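Local coordinates for protein tyrosine aminotransferase (Leishmania infantum, PDB 4IX8) that probably transfers the amino group of tyrosine to 2-oxoglutarate, as an aminotransferase of class I that depends on pyridoxal 5'-phosphate, at residues Ala351-Arg356 with Val427-Val432; Val375-Asn380 with Leu417-Ser422. All blocks are in the same frame, centred on the assembly; numbering follows the deposited sequence.

Contact 1 (Ala351-Arg356 with Val427-Val432); sequences AKVYAR and VLNEAV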
loop_
_atom_site.group_PDB
_atom_site.type_symbol
_atom_site.label_atom_id
_atom_site.label_comp_id
_atom_site.label_asym_id
_atom_site.label_seq_id
_atom_site.Cartn_x
_atom_site.Cartn_y
_atom_site.Cartn_z
ATOM N N ALA A 351 -25.416 1.350 19.348
ATOM C CA ALA A 351 -25.104 0.523 20.492
ATOM C C ALA A 351 -26.363 0.228 21.279
ATOM O O ALA A 351 -26.559 -0.897 21.706
ATOM C CB ALA A 351 -24.077 1.198 21.357
ATOM N N LYS A 352 -27.240 1.223 21.416
ATOM C CA LYS A 352 -28.468 1.044 22.182
ATOM C C LYS A 352 -29.290 -0.055 21.537
ATOM O O LYS A 352 -29.936 -0.815 22.231
ATOM C CB LYS A 352 -29.285 2.342 22.286
ATOM N N VAL A 353 -29.270 -0.153 20.212
ATOM C CA VAL A 353 -30.060 -1.185 19.528
ATOM C C VAL A 353 -29.539 -2.598 19.871
ATOM O O VAL A 353 -30.351 -3.509 20.080
ATOM C CB VAL A 353 -30.062 -0.974 17.994
ATOM C CG1 VAL A 353 -30.832 -2.080 17.276
ATOM C CG2 VAL A 353 -30.659 0.406 17.655
ATOM N N TYR A 354 -28.225 -2.786 19.989
ATOM C CA TYR A 354 -27.712 -4.120 20.330
ATOM C C TYR A 354 -28.058 -4.490 21.774
ATOM O O TYR A 354 -28.259 -5.664 22.096
ATOM C CB TYR A 354 -26.211 -4.197 20.116
ATOM C CG TYR A 354 -25.875 -4.356 18.637
ATOM C CD1 TYR A 354 -26.203 -5.512 17.944
ATOM C CD2 TYR A 354 -25.285 -3.314 17.928
ATOM C CE1 TYR A 354 -25.906 -5.638 16.578
ATOM C CE2 TYR A 354 -24.995 -3.427 16.566
ATOM C CZ TYR A 354 -25.314 -4.583 15.898
ATOM O OH TYR A 354 -25.004 -4.692 14.557
ATOM N N ALA A 355 -28.179 -3.466 22.611
ATOM C CA ALA A 355 -28.487 -3.665 24.016
ATOM C C ALA A 355 -29.816 -4.389 24.123
ATOM O O ALA A 355 -30.015 -5.156 25.054
ATOM C CB ALA A 355 -28.532 -2.331 24.762
ATOM N N ARG A 356 -30.691 -4.204 23.144
ATOM C CA ARG A 356 -31.990 -4.865 23.175
ATOM C C ARG A 356 -31.843 -6.378 23.213
ATOM O O ARG A 356 -32.704 -7.050 23.766
ATOM C CB ARG A 356 -32.864 -4.477 21.971
ATOM C CG ARG A 356 -33.392 -3.032 21.974
ATOM C CD ARG A 356 -34.355 -2.750 20.739
ATOM N NE ARG A 356 -35.030 -3.992 20.343
ATOM C CZ ARG A 356 -35.147 -4.440 19.101
ATOM N NH1 ARG A 356 -34.724 -3.726 18.074
ATOM N NH2 ARG A 356 -35.725 -5.608 18.887
ATOM N N VAL A 427 -31.669 -0.303 10.037
ATOM C CA VAL A 427 -31.044 -1.559 9.621
ATOM C C VAL A 427 -30.770 -2.435 10.860
ATOM O O VAL A 427 -31.108 -3.626 10.897
ATOM C CB VAL A 427 -29.732 -1.284 8.854
ATOM C CG1 VAL A 427 -28.947 -2.566 8.585
ATOM C CG2 VAL A 427 -30.043 -0.564 7.544
ATOM N N LEU A 428 -30.190 -1.834 11.890
ATOM C CA LEU A 428 -29.827 -2.591 13.084
ATOM C C LEU A 428 -31.077 -3.161 13.754
ATOM O O LEU A 428 -31.135 -4.351 14.043
ATOM C CB LEU A 428 -29.053 -1.704 14.048
ATOM C CG LEU A 428 -27.787 -1.118 13.445
ATOM C CD1 LEU A 428 -27.022 -0.351 14.510
ATOM C CD2 LEU A 428 -26.869 -2.201 12.813
ATOM N N ASN A 429 -32.074 -2.306 13.976
ATOM C CA ASN A 429 -33.324 -2.719 14.621
ATOM C C ASN A 429 -33.983 -3.895 13.926
ATOM O O ASN A 429 -34.407 -4.843 14.574
ATOM C CB ASN A 429 -34.300 -1.543 14.697
ATOM C CG ASN A 429 -34.205 -0.808 16.022
ATOM O OD1 ASN A 429 -34.171 -1.432 17.074
ATOM N ND2 ASN A 429 -34.140 0.517 15.976
ATOM N N GLU A 430 -34.056 -3.837 12.607
ATOM C CA GLU A 430 -34.602 -4.943 11.852
ATOM C C GLU A 430 -33.748 -6.202 12.000
ATOM O O GLU A 430 -34.271 -7.303 12.119
ATOM C CB GLU A 430 -34.702 -4.581 10.377
ATOM C CG GLU A 430 -35.478 -5.607 9.567
ATOM C CD GLU A 430 -35.692 -5.190 8.113
ATOM O OE1 GLU A 430 -35.221 -4.100 7.704
ATOM O OE2 GLU A 430 -36.391 -5.934 7.392
ATOM N N ALA A 431 -32.436 -6.042 12.059
ATOM C CA ALA A 431 -31.553 -7.201 12.068
ATOM C C ALA A 431 -31.579 -7.879 13.447
ATOM O O ALA A 431 -31.542 -9.111 13.560
ATOM C CB ALA A 431 -30.153 -6.797 11.694
ATOM N N VAL A 432 -31.614 -7.061 14.491
ATOM C CA VAL A 432 -31.740 -7.551 15.859
ATOM C C VAL A 432 -33.026 -8.333 16.062
ATOM O O VAL A 432 -33.028 -9.317 16.806
ATOM C CB VAL A 432 -31.665 -6.388 16.865
ATOM C CG1 VAL A 432 -32.191 -6.794 18.237
ATOM C CG2 VAL A 432 -30.224 -5.882 16.962
#
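V353 pushes its CG1 methyl into the side of helix 425-442, where it meets CB of L428 at 3.7 Å, CG2 of V432 at 3.9 Å and the amide oxygen OD1 of N429 at 3.4 Å. With CG1 anti to the backbone N (chi1 178°), this one branch reaches the far helix between L428 and V432, one turn apart, while CG2 lies near the amide of N429. Y354 closes the buried side of the packing. Its side chain crosses that of L428 at about a right angle, OH lying 3.6 Å from L428 CD2, and V432 CG2 approaches the ring obliquely near CD1. The phenol oxygen has its polar partner beyond the two helices, in T420.

The other side is looser and more polar. R356, bent at chi3, lays one face of its guanidinium over V432 CG1, which sits 3.6 Å above the plane. Its NH1 meets N429 OD1 at 2.6 Å, a weak bond because the angle at the hydrogen is just 128°, although the guanidinium and amide planes are nearly coplanar. The stronger polar partner is D433, which forms a salt bridge with NH2. Both R356 and N429 remain partly exposed. The two helical segments run nearly parallel, 14° apart with axes 9.3 Å from each other, an arrangement consistent with the helical layer on the small domain of fold-type I aminotransferases.

Contact 2 (Val375-Asn380 with Leu417-Ser422); sequences VMLKLN and LRATVS
V375 and A419 form a hydrogen-bonded pair in the antiparallel ladder between strands 374-379 and 416-420, part of the small-domain sheet of this aminotransferase. Backbone bonds carry the ladder. V375 N donates to A419 O at 2.8 Å, and A419 N donates back to V375 O. The next such pair is L377 with L417, where L377 N reaches L417 O at 2.7 Å in a nearly straight bond (173° at the hydrogen); the return bond from L417 N to L377 O is more bent, at 141°. Between them M376 and R418 make the non-hydrogen-bonded pair, and CA-H...O contacts run from R418 CA to V375 O and from M376 CA to L417 O.

Apolar contacts gather on the face bearing V375, L377, L417 and A419. V375 holds CG1 between its backbone N and carbonyl carbon (chi1 72°), bringing this methyl to 3.8 Å from A419 CB. L379 and L417 cross at about a right angle farther along, beside F393 of helix 390-401, while Y354 of helix 337-355 packs on V375, A419 and V421.

On the reverse face the chemistry is mixed. R418 starts beside M376 but its chain leads away, and its guanidinium is bound by the carbonyl of S73 and the side chain of N221. M376 instead bends at chi2 and chi3, bringing its sulfur back over the neighbouring strand, with SD 3.9 Å from R418 CA and 4.0 Å from R418 CB.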
loop_
_atom_site.group_PDB
_atom_site.type_symbol
_atom_site.label_atom_id
_atom_site.label_comp_id
_atom_site.label_asym_id
_atom_site.label_seq_id
_atom_site.Cartn_x
_atom_site.Cartn_y
_atom_site.Cartn_z
ATOM N N VAL A 375 -19.195 -4.276 18.057
ATOM C CA VAL A 375 -19.536 -4.917 19.292
ATOM C C VAL A 375 -19.234 -6.402 19.157
ATOM O O VAL A 375 -19.253 -6.943 18.049
ATOM C CB VAL A 375 -21.019 -4.639 19.645
ATOM C CG1 VAL A 375 -21.971 -5.406 18.738
ATOM C CG2 VAL A 375 -21.269 -4.945 21.084
ATOM N N MET A 376 -18.861 -7.032 20.268
ATOM C CA MET A 376 -18.640 -8.466 20.304
ATOM C C MET A 376 -19.733 -9.137 21.135
ATOM O O MET A 376 -19.870 -8.887 22.337
ATOM C CB MET A 376 -17.267 -8.782 20.877
ATOM C CG MET A 376 -16.129 -8.603 19.899
ATOM S SD MET A 376 -16.110 -9.829 18.570
ATOM C CE MET A 376 -15.027 -11.067 19.283
ATOM N N LEU A 377 -20.463 -10.035 20.487
ATOM C CA LEU A 377 -21.585 -10.741 21.089
ATOM C C LEU A 377 -21.071 -12.068 21.566
ATOM O O LEU A 377 -20.522 -12.820 20.770
ATOM C CB LEU A 377 -22.696 -10.949 20.084
ATOM C CG LEU A 377 -23.093 -9.654 19.389
ATOM C CD1 LEU A 377 -24.132 -9.984 18.339
ATOM C CD2 LEU A 377 -23.643 -8.606 20.424
ATOM N N LYS A 378 -21.233 -12.353 22.851
ATOM C CA LYS A 378 -20.751 -13.613 23.381
ATOM C C LYS A 378 -21.856 -14.645 23.371
ATOM O O LYS A 378 -22.967 -14.365 23.827
ATOM C CB LYS A 378 -20.219 -13.437 24.782
ATOM C CG LYS A 378 -19.664 -14.704 25.342
ATOM C CD LYS A 378 -19.011 -14.414 26.691
ATOM C CE LYS A 378 -18.861 -15.679 27.549
ATOM N NZ LYS A 378 -18.261 -16.795 26.753
ATOM N N LEU A 379 -21.561 -15.834 22.850
ATOM C CA LEU A 379 -22.571 -16.882 22.732
ATOM C C LEU A 379 -22.566 -17.873 23.868
ATOM O O LEU A 379 -21.541 -18.495 24.125
ATOM C CB LEU A 379 -22.380 -17.648 21.430
ATOM C CG LEU A 379 -22.430 -16.786 20.168
ATOM C CD1 LEU A 379 -22.151 -17.676 18.980
ATOM C CD2 LEU A 379 -23.809 -16.111 20.077
ATOM N N ASN A 380 -23.700 -18.033 24.557
ATOM C CA ASN A 380 -23.845 -19.167 25.471
ATOM C C ASN A 380 -24.323 -20.377 24.676
ATOM O O ASN A 380 -25.515 -20.539 24.418
ATOM C CB ASN A 380 -24.819 -18.868 26.616
ATOM C CG ASN A 380 -24.666 -19.853 27.792
ATOM O OD1 ASN A 380 -24.207 -20.990 27.614
ATOM N ND2 ASN A 380 -25.021 -19.402 28.996
ATOM N N LEU A 417 -19.335 -13.179 18.247
ATOM C CA LEU A 417 -19.734 -12.616 16.965
ATOM C C LEU A 417 -19.430 -11.130 16.927
ATOM O O LEU A 417 -19.739 -10.409 17.883
ATOM C CB LEU A 417 -21.218 -12.815 16.721
ATOM C CG LEU A 417 -21.738 -14.246 16.719
ATOM C CD1 LEU A 417 -23.231 -14.179 16.746
ATOM C CD2 LEU A 417 -21.251 -14.983 15.479
ATOM N N ARG A 418 -18.839 -10.672 15.828
ATOM C CA ARG A 418 -18.611 -9.257 15.641
ATOM C C ARG A 418 -19.763 -8.678 14.857
ATOM O O ARG A 418 -20.099 -9.185 13.804
ATOM C CB ARG A 418 -17.288 -8.940 14.890
ATOM C CG ARG A 418 -16.877 -7.490 15.132
ATOM C CD ARG A 418 -15.797 -6.993 14.242
ATOM N NE ARG A 418 -16.231 -6.859 12.859
ATOM C CZ ARG A 418 -15.474 -6.320 11.905
ATOM N NH1 ARG A 418 -14.243 -5.874 12.175
ATOM N NH2 ARG A 418 -15.947 -6.217 10.687
ATOM N N ALA A 419 -20.339 -7.602 15.378
ATOM C CA ALA A 419 -21.412 -6.891 14.715
ATOM C C ALA A 419 -21.049 -5.426 14.687
ATOM O O ALA A 419 -20.386 -4.895 15.596
ATOM C CB ALA A 419 -22.722 -7.101 15.422
ATOM N N THR A 420 -21.477 -4.786 13.619
ATOM C CA THR A 420 -21.160 -3.403 13.358
ATOM C C THR A 420 -22.201 -2.472 13.939
ATOM O O THR A 420 -23.389 -2.721 13.839
ATOM C CB THR A 420 -21.037 -3.199 11.845
ATOM O OG1 THR A 420 -19.750 -3.715 11.432
ATOM C CG2 THR A 420 -21.137 -1.757 11.474
ATOM N N VAL A 421 -21.733 -1.375 14.517
ATOM C CA VAL A 421 -22.606 -0.379 15.175
ATOM C C VAL A 421 -22.887 0.890 14.305
ATOM O O VAL A 421 -23.656 1.775 14.685
ATOM C CB VAL A 421 -21.978 -0.032 16.555
ATOM C CG1 VAL A 421 -22.573 1.167 17.191
ATOM C CG2 VAL A 421 -22.138 -1.233 17.490
ATOM N N SER A 422 -22.200 0.987 13.175
ATOM C CA SER A 422 -22.103 2.203 12.381
ATOM C C SER A 422 -23.201 2.284 11.348
ATOM O O SER A 422 -23.253 3.236 10.582
ATOM C CB SER A 422 -20.765 2.276 11.686
ATOM O OG SER A 422 -20.726 1.304 10.669
#

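How the contacts relate
The two contacts lie in adjacent layers of the same domain, the sheet and the helices against it, their centres about 11 Å apart. Contact 2 is strand on strand, with every touching residue buried and main-chain hydrogen bonds setting the register. Contact 1, farther from the centre of the chain, is helix on helix: apolar on its inner side, it becomes polar and partly exposed at its rim. Y354 connects them, its OH lying 2.6 Å from T420 O in a probable hydrogen bond. L428 CD2 also packs against T420 O. Chain order reinforces the link, since strand 416-420 is followed directly by helix 425-442.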